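Local coordinates for DUF1116 domain-containing protein (Enterococcus faecalis, PDB 3CLQ) that is of unknown function but belongs to the AllG family, which suggests a possible role as an oxamate carbamoyltransferase subunit, at residues C170-D175 with T206-Q211; L180-H185 with S198-Q203; H191-A196 with P324-L329. All coordinates share one frame; numbering follows the deposited sequence.

In the fold
From the N terminus, the chain first reaches these contacts after helix 146-168. Contact 1 joins the turn leading into edge strand 174-175 to the C-terminal part of helix 195-210. Inside the loop it closes, contact 2 sets the end of helix 176-183 against the middle of the same long helix. Contact 3 starts in the loop leading into helix 195-210 and reaches far ahead to 324-329, so it crosses both of the others along the chain. Helix 195-210 is thus common to all three, tying together the turn that enters a four-stranded antiparallel sheet, helix 176-183 and the segment entering helix 327-330, with the second subunit near each contact.

Contact 1. Residues C170-D175 with T206-Q211; sequences CPEGID and TPYMVQ
Two side-chain torsions bring Cys170 and Tyr208 together: chi1 of Cys170 (169°) swings SG to the far side of CA from its own N, and chi1 of Tyr208 (-51°) sets the ring off helix 195-210 toward the 170-175 turn. Cys170 CB then lies squarely over one face of the phenol, 3.6 Å from the ring centroid, in a CH-pi contact. The sulfur comes in more obliquely, making a sulfur-aromatic contact near the hydroxyl end of the ring, with Cys170 SG 3.6 Å from Tyr208 CE2. Glu172 and Tyr208 approach each other from opposite directions, the carboxylate meeting the hydroxyl end. The glutamate chain bends at chi2 and brings the carboxylate back toward the phenol, with Glu172 OE2 3.5 Å from Tyr208 OH and the carboxylate plane turned 75° from the ring. Cys170 to Gly173 form a type I beta turn, closed by the bond from Gly173 N to Cys170 O (3.1 Å). This turn follows helix 146-168 and leads into strand 174-175, which pairs through Ile174 with Leu28 at the edge of a four-stranded antiparallel sheet. Gly173, with its positive phi, suits the exit from the turn, and Asp175 ends the short strand as N-cap of helix 176-183. The Tyr208 side chain also touches Ala166 of helix 146-168, so the ring joins the last turns of two helices as well as the Cys170 turn. Just beyond it, Val210 O accepts a hydrogen bond from Arg216 NE of the second subunit.

Contact 2. Residues L180-H185 with S198-Q203; sequences LSQALH and STLLVQ
Leu200 meets the end of helix 176-183 with one methyl, CD1, which touches both the side chain of Gln182 and the backbone N of Ala183. The closer-packed part is this methyl's surroundings: Leu200 CD1 is 3.9 Å from Gln182 OE1. On Ala183 the nearest atom is the backbone N, 4.2 Å from Leu200 CD1. Gln182 can touch the methyl at both ends, through CB and through OE1, because its amide is turned with OE1 back over CB (chi3 -4°), although the chain itself runs extended beyond CG. The two side chains cross obliquely, and the other methyl, Leu200 CD2, stands a little farther from Gln182 OE1, at 4.2 Å. These are van der Waals contacts, and they bury a modest 96 Å² in all. The looser side lies at the outer part of the Gln182 side chain: the residue is partly exposed, and a bound PEG molecule, probably from the crystallisation liquor, lies about 4 Å from its side chain. Toward the interior, Ala183 and Leu200 are buried, but their backbones stay well apart, with Ala183 CA 8.0 Å from Leu200 CA. Leu200 also packs on Met179, as does Leu201, so the touch on helix 176-183 spans about one turn, from Met179 to Ala183. Leu180 and Leu201 both reach helix 234-247, on Trp237 and Thr236, while Thr199 of helix 195-210 meets Thr199 of the second subunit.

Contact 3. Residues H191-A196 with P324-L329; sequences HNRNVA and PAIVPL
Ala325 lays its methyl over the guanidinium of Arg193, with Ala325 CB 3.3 Å above the plane, over the centre of the group. The nearest approach is Arg193 NE to Ala325 CB, also 3.3 Å. On the opposite face lies Val195 CG2, 3.9 Å above the same plane, so the flat cation is held between two aliphatic groups. A bend at chi3 (-77°) turns the end of the arginine into this slot, while its root packs separately: Arg193 CB is 3.5 Å from Ile326 CG2. The Arg193 side chain also touches Asp188. Behind this first shell, the carboxylate of Glu189 accepts from three successive backbone amides, those of His191, Asn192 and Arg193, and so fixes the loop that presents the arginine. Asn192 ND2 bonds to Asn384 O, and Asn194 ND2 makes a weak bond to His191 O (3.0 Å). Asn194 occupies the N-cap position of helix 195-210 without a capping bond from its side chain. The whole is a loop-to-helix junction, a guanidinium flanked on its two faces by the Ala325 and Val195 methyls where the N-cap end of helix 195-210 meets the 3-10 segment that precedes helix 327-330.

Contact 1. Residues C170-D175 with T206-Q211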
ATOM      1  N   CYS B 170      23.937  -0.941   0.122  1.00 58.95           N
ATOM      2  CA  CYS B 170      22.892  -1.805  -0.413  1.00 60.45           C
ATOM      3  C   CYS B 170      23.297  -2.359  -1.754  1.00 61.06           C
ATOM      4  O   CYS B 170      22.775  -1.947  -2.777  1.00 61.27           O
ATOM      5  CB  CYS B 170      21.581  -1.028  -0.553  1.00 60.75           C
ATOM      6  SG  CYS B 170      20.278  -1.880  -1.499  1.00 61.86           S
ATOM      7  N   PRO B 171      24.179  -3.350  -1.745  1.00 62.04           N
ATOM      8  CA  PRO B 171      24.919  -3.753  -2.936  1.00 62.50           C
ATOM      9  C   PRO B 171      24.082  -4.654  -3.837  1.00 62.64           C
ATOM     10  O   PRO B 171      24.438  -4.881  -4.989  1.00 62.32           O
ATOM     11  CB  PRO B 171      26.093  -4.539  -2.361  1.00 62.70           C
ATOM     12  CG  PRO B 171      25.539  -5.142  -1.076  1.00 63.16           C
ATOM     13  CD  PRO B 171      24.460  -4.204  -0.575  1.00 62.94           C
ATOM     14  N   GLU B 172      22.987  -5.169  -3.297  1.00 62.59           N
ATOM     15  CA  GLU B 172      22.044  -5.983  -4.056  1.00 63.34           C
ATOM     16  C   GLU B 172      21.090  -5.120  -4.888  1.00 62.26           C
ATOM     17  O   GLU B 172      20.447  -5.606  -5.821  1.00 62.22           O
ATOM     18  CB  GLU B 172      21.209  -6.821  -3.092  1.00 65.03           C
ATOM     19  CG  GLU B 172      20.337  -5.960  -2.127  1.00 67.58           C
ATOM     20  CD  GLU B 172      21.026  -5.639  -0.768  1.00 69.30           C
ATOM     21  OE1 GLU B 172      22.215  -5.170  -0.752  1.00 69.88           O
ATOM     22  OE2 GLU B 172      20.357  -5.856   0.284  1.00 68.83           O
ATOM     23  N   GLY B 173      20.985  -3.845  -4.528  1.00 60.76           N
ATOM     24  CA  GLY B 173      20.021  -2.961  -5.132  1.00 59.13           C
ATOM     25  C   GLY B 173      18.600  -3.239  -4.671  1.00 58.83           C
ATOM     26  O   GLY B 173      18.322  -4.237  -4.009  1.00 58.62           O
ATOM     27  N   ILE B 174      17.701  -2.332  -5.029  1.00 58.61           N
ATOM     28  CA  ILE B 174      16.286  -2.492  -4.806  1.00 58.53           C
ATOM     29  C   ILE B 174      15.622  -2.949  -6.123  1.00 59.60           C
ATOM     30  O   ILE B 174      15.841  -2.362  -7.211  1.00 59.62           O
ATOM     31  CB  ILE B 174      15.691  -1.168  -4.292  1.00 58.80           C
ATOM     32  CG1 ILE B 174      16.372  -0.788  -2.972  1.00 59.48           C
ATOM     33  CG2 ILE B 174      14.179  -1.239  -4.155  1.00 57.88           C
ATOM     34  CD1 ILE B 174      15.683   0.310  -2.216  1.00 60.04           C
ATOM     35  N   ASP B 175      14.839  -4.026  -6.022  1.00 59.29           N
ATOM     36  CA  ASP B 175      14.166  -4.614  -7.178  1.00 58.11           C
ATOM     37  C   ASP B 175      12.878  -3.884  -7.494  1.00 56.45           C
ATOM     38  O   ASP B 175      11.913  -3.922  -6.743  1.00 57.28           O
ATOM     39  CB  ASP B 175      13.891  -6.099  -6.940  1.00 58.64           C
ATOM     40  CG  ASP B 175      13.158  -6.753  -8.097  1.00 59.71           C
ATOM     41  OD1 ASP B 175      12.761  -6.059  -9.074  1.00 59.56           O
ATOM     42  OD2 ASP B 175      12.989  -7.987  -8.017  1.00 61.29           O
ATOM     43  N   THR B 206      15.036   3.512   4.334  1.00 54.47           N
ATOM     44  CA  THR B 206      15.385   3.971   5.671  1.00 54.52           C
ATOM     45  C   THR B 206      16.603   3.271   6.273  1.00 54.93           C
ATOM     46  O   THR B 206      17.551   3.935   6.692  1.00 55.77           O
ATOM     47  CB  THR B 206      14.202   3.854   6.655  1.00 55.08           C
ATOM     48  OG1 THR B 206      13.191   4.821   6.336  1.00 55.29           O
ATOM     49  CG2 THR B 206      14.671   4.077   8.086  1.00 53.64           C
ATOM     50  N   PRO B 207      16.589   1.928   6.326  1.00 55.33           N
ATOM     51  CA  PRO B 207      17.692   1.215   6.980  1.00 55.00           C
ATOM     52  C   PRO B 207      19.055   1.705   6.463  1.00 55.32           C
ATOM     53  O   PRO B 207      19.991   1.906   7.225  1.00 54.27           O
ATOM     54  CB  PRO B 207      17.469  -0.252   6.564  1.00 55.32           C
ATOM     55  CG  PRO B 207      16.046  -0.349   6.118  1.00 55.17           C
ATOM     56  CD  PRO B 207      15.560   1.020   5.769  1.00 55.24           C
ATOM     57  N   TYR B 208      19.143   1.898   5.158  1.00 56.61           N
ATOM     58  CA  TYR B 208      20.375   2.355   4.524  1.00 57.00           C
ATOM     59  C   TYR B 208      20.724   3.807   4.839  1.00 56.83           C
ATOM     60  O   TYR B 208      21.894   4.129   5.032  1.00 57.97           O
ATOM     61  CB  TYR B 208      20.309   2.124   3.012  1.00 57.34           C
ATOM     62  CG  TYR B 208      19.907   0.721   2.668  1.00 57.66           C
ATOM     63  CD1 TYR B 208      20.503  -0.362   3.295  1.00 57.68           C
ATOM     64  CD2 TYR B 208      18.907   0.475   1.736  1.00 58.28           C
ATOM     65  CE1 TYR B 208      20.123  -1.655   3.004  1.00 58.03           C
ATOM     66  CE2 TYR B 208      18.517  -0.814   1.430  1.00 58.20           C
ATOM     67  CZ  TYR B 208      19.136  -1.875   2.064  1.00 58.56           C
ATOM     68  OH  TYR B 208      18.754  -3.161   1.746  1.00 59.00           O
HETATM   69  N   MSE B 209      19.727   4.680   4.897  1.00 56.27           N
HETATM   70  CA  MSE B 209      19.977   6.065   5.241  1.00 57.31           C
HETATM   71  C   MSE B 209      20.530   6.147   6.643  1.00 55.36           C
HETATM   72  O   MSE B 209      21.396   6.951   6.935  1.00 55.18           O
HETATM   73  CB  MSE B 209      18.712   6.912   5.169  1.00 58.16           C
HETATM   74  CG  MSE B 209      18.114   7.089   3.784  1.00 60.23           C
HETATM   75 SE   MSE B 209      16.318   7.874   3.928  0.60 62.23          SE
HETATM   76  CE  MSE B 209      16.787   9.654   4.468  1.00 62.21           C
ATOM     77  N   VAL B 210      20.024   5.314   7.526  1.00 53.35           N
ATOM     78  CA  VAL B 210      20.493   5.376   8.888  1.00 52.10           C
ATOM     79  C   VAL B 210      21.977   4.977   9.028  1.00 51.28           C
ATOM     80  O   VAL B 210      22.640   5.362   9.985  1.00 49.78           O
ATOM     81  CB  VAL B 210      19.585   4.534   9.771  1.00 52.45           C
ATOM     82  CG1 VAL B 210      20.205   4.292  11.122  1.00 52.40           C
ATOM     83  CG2 VAL B 210      18.237   5.228   9.896  1.00 52.89           C
ATOM     84  N   GLN B 211      22.499   4.232   8.054  1.00 50.84           N
ATOM     85  CA  GLN B 211      23.871   3.737   8.118  1.00 51.44           C
ATOM     86  C   GLN B 211      24.868   4.788   7.620  1.00 51.68           C
ATOM     87  O   GLN B 211      26.072   4.557   7.504  1.00 50.93           O
ATOM     88  CB  GLN B 211      23.998   2.464   7.297  1.00 51.36           C
ATOM     89  CG  GLN B 211      23.646   1.224   8.075  1.00 52.57           C
ATOM     90  CD  GLN B 211      23.672  -0.014   7.218  1.00 53.54           C
ATOM     91  OE1 GLN B 211      22.633  -0.457   6.732  1.00 55.27           O
ATOM     92  NE2 GLN B 211      24.858  -0.571   7.005  1.00 53.25           N
TER

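Contact 2. Residues L180-H185 with S198-Q203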
ATOM      1  N   LEU B 180       6.902  -2.764  -7.834  1.00 55.31           N
ATOM      2  CA  LEU B 180       5.835  -2.327  -8.667  1.00 53.90           C
ATOM      3  C   LEU B 180       4.801  -3.411  -8.685  1.00 53.09           C
ATOM      4  O   LEU B 180       3.654  -3.164  -8.541  1.00 53.15           O
ATOM      5  CB  LEU B 180       6.388  -2.074 -10.041  1.00 54.40           C
ATOM      6  CG  LEU B 180       5.395  -1.630 -11.067  1.00 55.94           C
ATOM      7  CD1 LEU B 180       6.003  -0.619 -11.902  1.00 56.66           C
ATOM      8  CD2 LEU B 180       4.986  -2.764 -11.873  1.00 56.50           C
ATOM      9  N   SER B 181       5.245  -4.630  -8.859  1.00 53.65           N
ATOM     10  CA  SER B 181       4.437  -5.823  -8.599  1.00 54.28           C
ATOM     11  C   SER B 181       3.476  -5.630  -7.429  1.00 53.50           C
ATOM     12  O   SER B 181       2.286  -5.845  -7.567  1.00 52.66           O
ATOM     13  CB  SER B 181       5.379  -6.973  -8.230  1.00 55.10           C
ATOM     14  OG  SER B 181       5.098  -8.149  -8.972  1.00 57.62           O
ATOM     15  N   GLN B 182       4.023  -5.234  -6.279  1.00 53.67           N
ATOM     16  CA  GLN B 182       3.282  -5.153  -5.019  1.00 53.89           C
ATOM     17  C   GLN B 182       2.403  -3.907  -4.938  1.00 54.05           C
ATOM     18  O   GLN B 182       1.296  -3.945  -4.394  1.00 52.62           O
ATOM     19  CB  GLN B 182       4.262  -5.149  -3.849  1.00 54.59           C
ATOM     20  CG  GLN B 182       5.140  -6.370  -3.799  1.00 56.71           C
ATOM     21  CD  GLN B 182       6.269  -6.208  -2.833  1.00 58.27           C
ATOM     22  OE1 GLN B 182       6.423  -5.146  -2.262  1.00 59.74           O
ATOM     23  NE2 GLN B 182       7.086  -7.256  -2.650  1.00 58.96           N
ATOM     24  N   ALA B 183       2.914  -2.798  -5.472  1.00 53.20           N
ATOM     25  CA  ALA B 183       2.121  -1.586  -5.567  1.00 52.96           C
ATOM     26  C   ALA B 183       0.765  -1.854  -6.269  1.00 53.04           C
ATOM     27  O   ALA B 183      -0.288  -1.449  -5.777  1.00 53.31           O
ATOM     28  CB  ALA B 183       2.917  -0.491  -6.287  1.00 50.64           C
ATOM     29  N   LEU B 184       0.799  -2.533  -7.415  1.00 52.66           N
ATOM     30  CA  LEU B 184      -0.405  -2.782  -8.183  1.00 53.25           C
ATOM     31  C   LEU B 184      -1.370  -3.719  -7.457  1.00 53.76           C
ATOM     32  O   LEU B 184      -2.515  -3.878  -7.854  1.00 54.03           O
ATOM     33  CB  LEU B 184      -0.059  -3.363  -9.554  1.00 54.33           C
ATOM     34  CG  LEU B 184       0.231  -2.384 -10.701  1.00 55.84           C
ATOM     35  CD1 LEU B 184      -0.980  -2.124 -11.598  1.00 54.95           C
ATOM     36  CD2 LEU B 184       0.756  -1.077 -10.147  1.00 56.02           C
ATOM     37  N   HIS B 185      -0.919  -4.366  -6.398  1.00 53.85           N
ATOM     38  CA  HIS B 185      -1.858  -5.147  -5.621  1.00 53.23           C
ATOM     39  C   HIS B 185      -2.312  -4.302  -4.455  1.00 53.80           C
ATOM     40  O   HIS B 185      -3.087  -4.770  -3.644  1.00 53.21           O
ATOM     41  CB  HIS B 185      -1.225  -6.444  -5.138  1.00 52.07           C
ATOM     42  CG  HIS B 185      -1.168  -7.507  -6.187  1.00 51.66           C
ATOM     43  ND1 HIS B 185      -0.930  -8.830  -5.896  1.00 51.05           N
ATOM     44  CD2 HIS B 185      -1.338  -7.447  -7.528  1.00 52.09           C
ATOM     45  CE1 HIS B 185      -0.937  -9.534  -7.009  1.00 49.75           C
ATOM     46  NE2 HIS B 185      -1.178  -8.720  -8.013  1.00 50.59           N
ATOM     47  N   SER B 198       5.206   4.628  -3.016  1.00 50.87           N
ATOM     48  CA  SER B 198       6.054   5.629  -2.387  1.00 51.73           C
ATOM     49  C   SER B 198       6.355   5.209  -0.972  1.00 52.55           C
ATOM     50  O   SER B 198       7.492   5.295  -0.510  1.00 52.91           O
ATOM     51  CB  SER B 198       5.393   7.002  -2.441  1.00 52.28           C
ATOM     52  OG  SER B 198       5.587   7.584  -3.728  1.00 52.44           O
ATOM     53  N   THR B 199       5.337   4.692  -0.302  1.00 52.74           N
ATOM     54  CA  THR B 199       5.493   4.195   1.051  1.00 53.06           C
ATOM     55  C   THR B 199       6.340   2.925   1.111  1.00 51.76           C
ATOM     56  O   THR B 199       6.988   2.661   2.113  1.00 53.20           O
ATOM     57  CB  THR B 199       4.109   3.948   1.636  1.00 54.36           C
ATOM     58  OG1 THR B 199       3.324   5.106   1.357  1.00 55.68           O
ATOM     59  CG2 THR B 199       4.160   3.745   3.126  1.00 54.92           C
ATOM     60  N   LEU B 200       6.345   2.135   0.050  1.00 50.06           N
ATOM     61  CA  LEU B 200       7.180   0.945   0.042  1.00 50.29           C
ATOM     62  C   LEU B 200       8.636   1.313  -0.174  1.00 50.78           C
ATOM     63  O   LEU B 200       9.530   0.621   0.294  1.00 51.60           O
ATOM     64  CB  LEU B 200       6.754  -0.048  -1.042  1.00 49.59           C
ATOM     65  CG  LEU B 200       5.508  -0.889  -0.768  1.00 50.11           C
ATOM     66  CD1 LEU B 200       5.036  -1.506  -2.099  1.00 50.90           C
ATOM     67  CD2 LEU B 200       5.690  -1.967   0.322  1.00 47.79           C
ATOM     68  N   LEU B 201       8.866   2.402  -0.890  1.00 50.95           N
ATOM     69  CA  LEU B 201      10.202   2.818  -1.225  1.00 51.49           C
ATOM     70  C   LEU B 201      10.861   3.522  -0.053  1.00 52.25           C
ATOM     71  O   LEU B 201      12.018   3.237   0.251  1.00 53.65           O
ATOM     72  CB  LEU B 201      10.154   3.758  -2.417  1.00 51.50           C
ATOM     73  CG  LEU B 201      11.213   3.641  -3.499  1.00 50.92           C
ATOM     74  CD1 LEU B 201      11.497   5.000  -4.142  1.00 50.57           C
ATOM     75  CD2 LEU B 201      12.439   3.078  -2.924  1.00 50.81           C
ATOM     76  N   VAL B 202      10.161   4.436   0.618  1.00 52.46           N
ATOM     77  CA  VAL B 202      10.839   5.209   1.660  1.00 53.09           C
ATOM     78  C   VAL B 202      11.183   4.258   2.791  1.00 53.92           C
ATOM     79  O   VAL B 202      12.156   4.449   3.502  1.00 53.49           O
ATOM     80  CB  VAL B 202      10.030   6.442   2.209  1.00 54.27           C
ATOM     81  CG1 VAL B 202       9.070   7.027   1.176  1.00 54.63           C
ATOM     82  CG2 VAL B 202       9.290   6.110   3.504  1.00 55.37           C
ATOM     83  N   GLN B 203      10.377   3.215   2.937  1.00 54.88           N
ATOM     84  CA  GLN B 203      10.620   2.212   3.937  1.00 56.09           C
ATOM     85  C   GLN B 203      11.845   1.321   3.618  1.00 55.50           C
ATOM     86  O   GLN B 203      12.624   0.973   4.501  1.00 55.17           O
ATOM     87  CB  GLN B 203       9.378   1.342   4.104  1.00 57.52           C
ATOM     88  CG  GLN B 203       9.533   0.355   5.216  1.00 58.22           C
ATOM     89  CD  GLN B 203       8.503  -0.736   5.175  1.00 61.00           C
ATOM     90  OE1 GLN B 203       7.862  -0.987   4.133  1.00 62.26           O
ATOM     91  NE2 GLN B 203       8.323  -1.405   6.309  1.00 60.88           N
TER

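Contact 3. Residues H191-A196 with P324-L329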
ATOM      1  N   HIS B 191       1.137   5.803 -12.054  1.00 59.53           N
ATOM      2  CA  HIS B 191       1.208   7.030 -12.827  1.00 58.59           C
ATOM      3  C   HIS B 191       0.589   8.132 -11.958  1.00 58.20           C
ATOM      4  O   HIS B 191       1.301   8.996 -11.440  1.00 57.66           O
ATOM      5  CB  HIS B 191       0.428   6.864 -14.127  1.00 58.94           C
ATOM      6  CG  HIS B 191       0.638   7.967 -15.112  1.00 60.05           C
ATOM      7  ND1 HIS B 191       0.685   7.745 -16.473  1.00 60.37           N
ATOM      8  CD2 HIS B 191       0.792   9.303 -14.942  1.00 60.34           C
ATOM      9  CE1 HIS B 191       0.864   8.897 -17.098  1.00 60.30           C
ATOM     10  NE2 HIS B 191       0.932   9.859 -16.192  1.00 60.64           N
ATOM     11  N   ASN B 192      -0.731   8.069 -11.770  1.00 57.32           N
ATOM     12  CA  ASN B 192      -1.476   9.077 -11.016  1.00 57.38           C
ATOM     13  C   ASN B 192      -1.545   8.832  -9.506  1.00 56.85           C
ATOM     14  O   ASN B 192      -1.454   9.767  -8.716  1.00 56.65           O
ATOM     15  CB  ASN B 192      -2.882   9.168 -11.570  1.00 59.81           C
ATOM     16  CG  ASN B 192      -2.895   9.565 -13.036  1.00 62.50           C
ATOM     17  OD1 ASN B 192      -2.606  10.726 -13.366  1.00 63.25           O
ATOM     18  ND2 ASN B 192      -3.222   8.605 -13.934  1.00 62.82           N
ATOM     19  N   ARG B 193      -1.720   7.572  -9.107  1.00 54.93           N
ATOM     20  CA  ARG B 193      -1.761   7.219  -7.699  1.00 52.88           C
ATOM     21  C   ARG B 193      -0.510   6.388  -7.370  1.00 54.17           C
ATOM     22  O   ARG B 193      -0.315   5.303  -7.921  1.00 54.14           O
ATOM     23  CB  ARG B 193      -3.086   6.526  -7.340  1.00 50.94           C
ATOM     24  CG  ARG B 193      -3.001   5.468  -6.260  1.00 51.66           C
ATOM     25  CD  ARG B 193      -4.347   5.013  -5.689  1.00 50.18           C
ATOM     26  NE  ARG B 193      -4.844   6.027  -4.774  1.00 50.36           N
ATOM     27  CZ  ARG B 193      -5.034   5.886  -3.462  1.00 48.89           C
ATOM     28  NH1 ARG B 193      -4.801   4.746  -2.852  1.00 48.35           N
ATOM     29  NH2 ARG B 193      -5.490   6.911  -2.770  1.00 48.65           N
ATOM     30  N   ASN B 194       0.338   6.919  -6.485  1.00 54.67           N
ATOM     31  CA  ASN B 194       1.663   6.351  -6.227  1.00 55.43           C
ATOM     32  C   ASN B 194       1.909   6.120  -4.750  1.00 54.86           C
ATOM     33  O   ASN B 194       3.052   5.867  -4.338  1.00 53.31           O
ATOM     34  CB  ASN B 194       2.773   7.277  -6.779  1.00 57.56           C
ATOM     35  CG  ASN B 194       2.881   7.231  -8.297  1.00 58.94           C
ATOM     36  OD1 ASN B 194       3.062   6.153  -8.883  1.00 60.23           O
ATOM     37  ND2 ASN B 194       2.775   8.390  -8.941  1.00 58.34           N
ATOM     38  N   VAL B 195       0.828   6.183  -3.969  1.00 54.88           N
ATOM     39  CA  VAL B 195       0.916   6.162  -2.510  1.00 55.35           C
ATOM     40  C   VAL B 195       1.609   4.914  -1.988  1.00 54.60           C
ATOM     41  O   VAL B 195       2.556   4.999  -1.174  1.00 54.10           O
ATOM     42  CB  VAL B 195      -0.470   6.273  -1.809  1.00 56.23           C
ATOM     43  CG1 VAL B 195      -0.292   6.946  -0.430  1.00 56.66           C
ATOM     44  CG2 VAL B 195      -1.430   7.071  -2.642  1.00 56.84           C
ATOM     45  N   ALA B 196       1.125   3.762  -2.450  1.00 52.72           N
ATOM     46  CA  ALA B 196       1.640   2.473  -1.985  1.00 51.42           C
ATOM     47  C   ALA B 196       3.119   2.337  -2.332  1.00 51.16           C
ATOM     48  O   ALA B 196       3.950   2.069  -1.464  1.00 49.98           O
ATOM     49  CB  ALA B 196       0.860   1.364  -2.589  1.00 50.90           C
ATOM     50  N   PRO B 324      -9.093   1.618  -8.201  1.00 50.40           N
ATOM     51  CA  PRO B 324     -10.382   2.256  -8.134  1.00 50.03           C
ATOM     52  C   PRO B 324     -10.338   3.536  -7.308  1.00 50.57           C
ATOM     53  O   PRO B 324     -11.211   4.367  -7.441  1.00 51.62           O
ATOM     54  CB  PRO B 324     -11.270   1.201  -7.464  1.00 49.50           C
ATOM     55  CG  PRO B 324     -10.359   0.313  -6.772  1.00 49.68           C
ATOM     56  CD  PRO B 324      -9.136   0.262  -7.655  1.00 50.43           C
ATOM     57  N   ALA B 325      -9.342   3.709  -6.461  1.00 51.24           N
ATOM     58  CA  ALA B 325      -9.229   4.971  -5.724  1.00 52.59           C
ATOM     59  C   ALA B 325      -9.210   6.244  -6.613  1.00 53.80           C
ATOM     60  O   ALA B 325      -9.611   7.327  -6.175  1.00 54.44           O
ATOM     61  CB  ALA B 325      -8.011   4.948  -4.815  1.00 51.69           C
ATOM     62  N   ILE B 326      -8.759   6.142  -7.853  1.00 54.46           N
ATOM     63  CA  ILE B 326      -8.598   7.363  -8.648  1.00 54.83           C
ATOM     64  C   ILE B 326      -9.851   7.859  -9.376  1.00 56.21           C
ATOM     65  O   ILE B 326      -9.911   9.009  -9.807  1.00 57.79           O
ATOM     66  CB  ILE B 326      -7.495   7.209  -9.683  1.00 54.08           C
ATOM     67  CG1 ILE B 326      -7.791   5.986 -10.571  1.00 53.26           C
ATOM     68  CG2 ILE B 326      -6.158   7.146  -8.987  1.00 52.18           C
ATOM     69  CD1 ILE B 326      -7.019   5.956 -11.866  1.00 52.74           C
ATOM     70  N   VAL B 327     -10.851   7.011  -9.521  1.00 55.96           N
ATOM     71  CA  VAL B 327     -12.025   7.390 -10.291  1.00 56.43           C
ATOM     72  C   VAL B 327     -12.538   8.838 -10.110  1.00 56.33           C
ATOM     73  O   VAL B 327     -12.788   9.530 -11.094  1.00 55.55           O
ATOM     74  CB  VAL B 327     -13.145   6.297 -10.165  1.00 57.21           C
ATOM     75  CG1 VAL B 327     -14.532   6.818 -10.545  1.00 55.79           C
ATOM     76  CG2 VAL B 327     -12.756   5.069 -11.020  1.00 57.84           C
ATOM     77  N   PRO B 328     -12.706   9.312  -8.865  1.00 57.26           N
ATOM     78  CA  PRO B 328     -13.174  10.706  -8.826  1.00 57.64           C
ATOM     79  C   PRO B 328     -12.081  11.746  -9.147  1.00 57.63           C
ATOM     80  O   PRO B 328     -12.397  12.890  -9.474  1.00 57.84           O
ATOM     81  CB  PRO B 328     -13.692  10.864  -7.392  1.00 57.09           C
ATOM     82  CG  PRO B 328     -12.873   9.914  -6.603  1.00 57.18           C
ATOM     83  CD  PRO B 328     -12.583   8.731  -7.514  1.00 57.43           C
ATOM     84  N   LEU B 329     -10.812  11.364  -9.060  1.00 56.84           N
ATOM     85  CA  LEU B 329      -9.755  12.289  -9.440  1.00 55.98           C
ATOM     86  C   LEU B 329      -9.525  12.312 -10.963  1.00 56.23           C
ATOM     87  O   LEU B 329      -9.190  13.348 -11.545  1.00 56.57           O
ATOM     88  CB  LEU B 329      -8.448  11.984  -8.690  1.00 55.63           C
ATOM     89  CG  LEU B 329      -7.179  12.691  -9.221  1.00 55.32           C
ATOM     90  CD1 LEU B 329      -7.244  14.205  -9.046  1.00 55.07           C
ATOM     91  CD2 LEU B 329      -5.902  12.127  -8.599  1.00 54.84           C
TER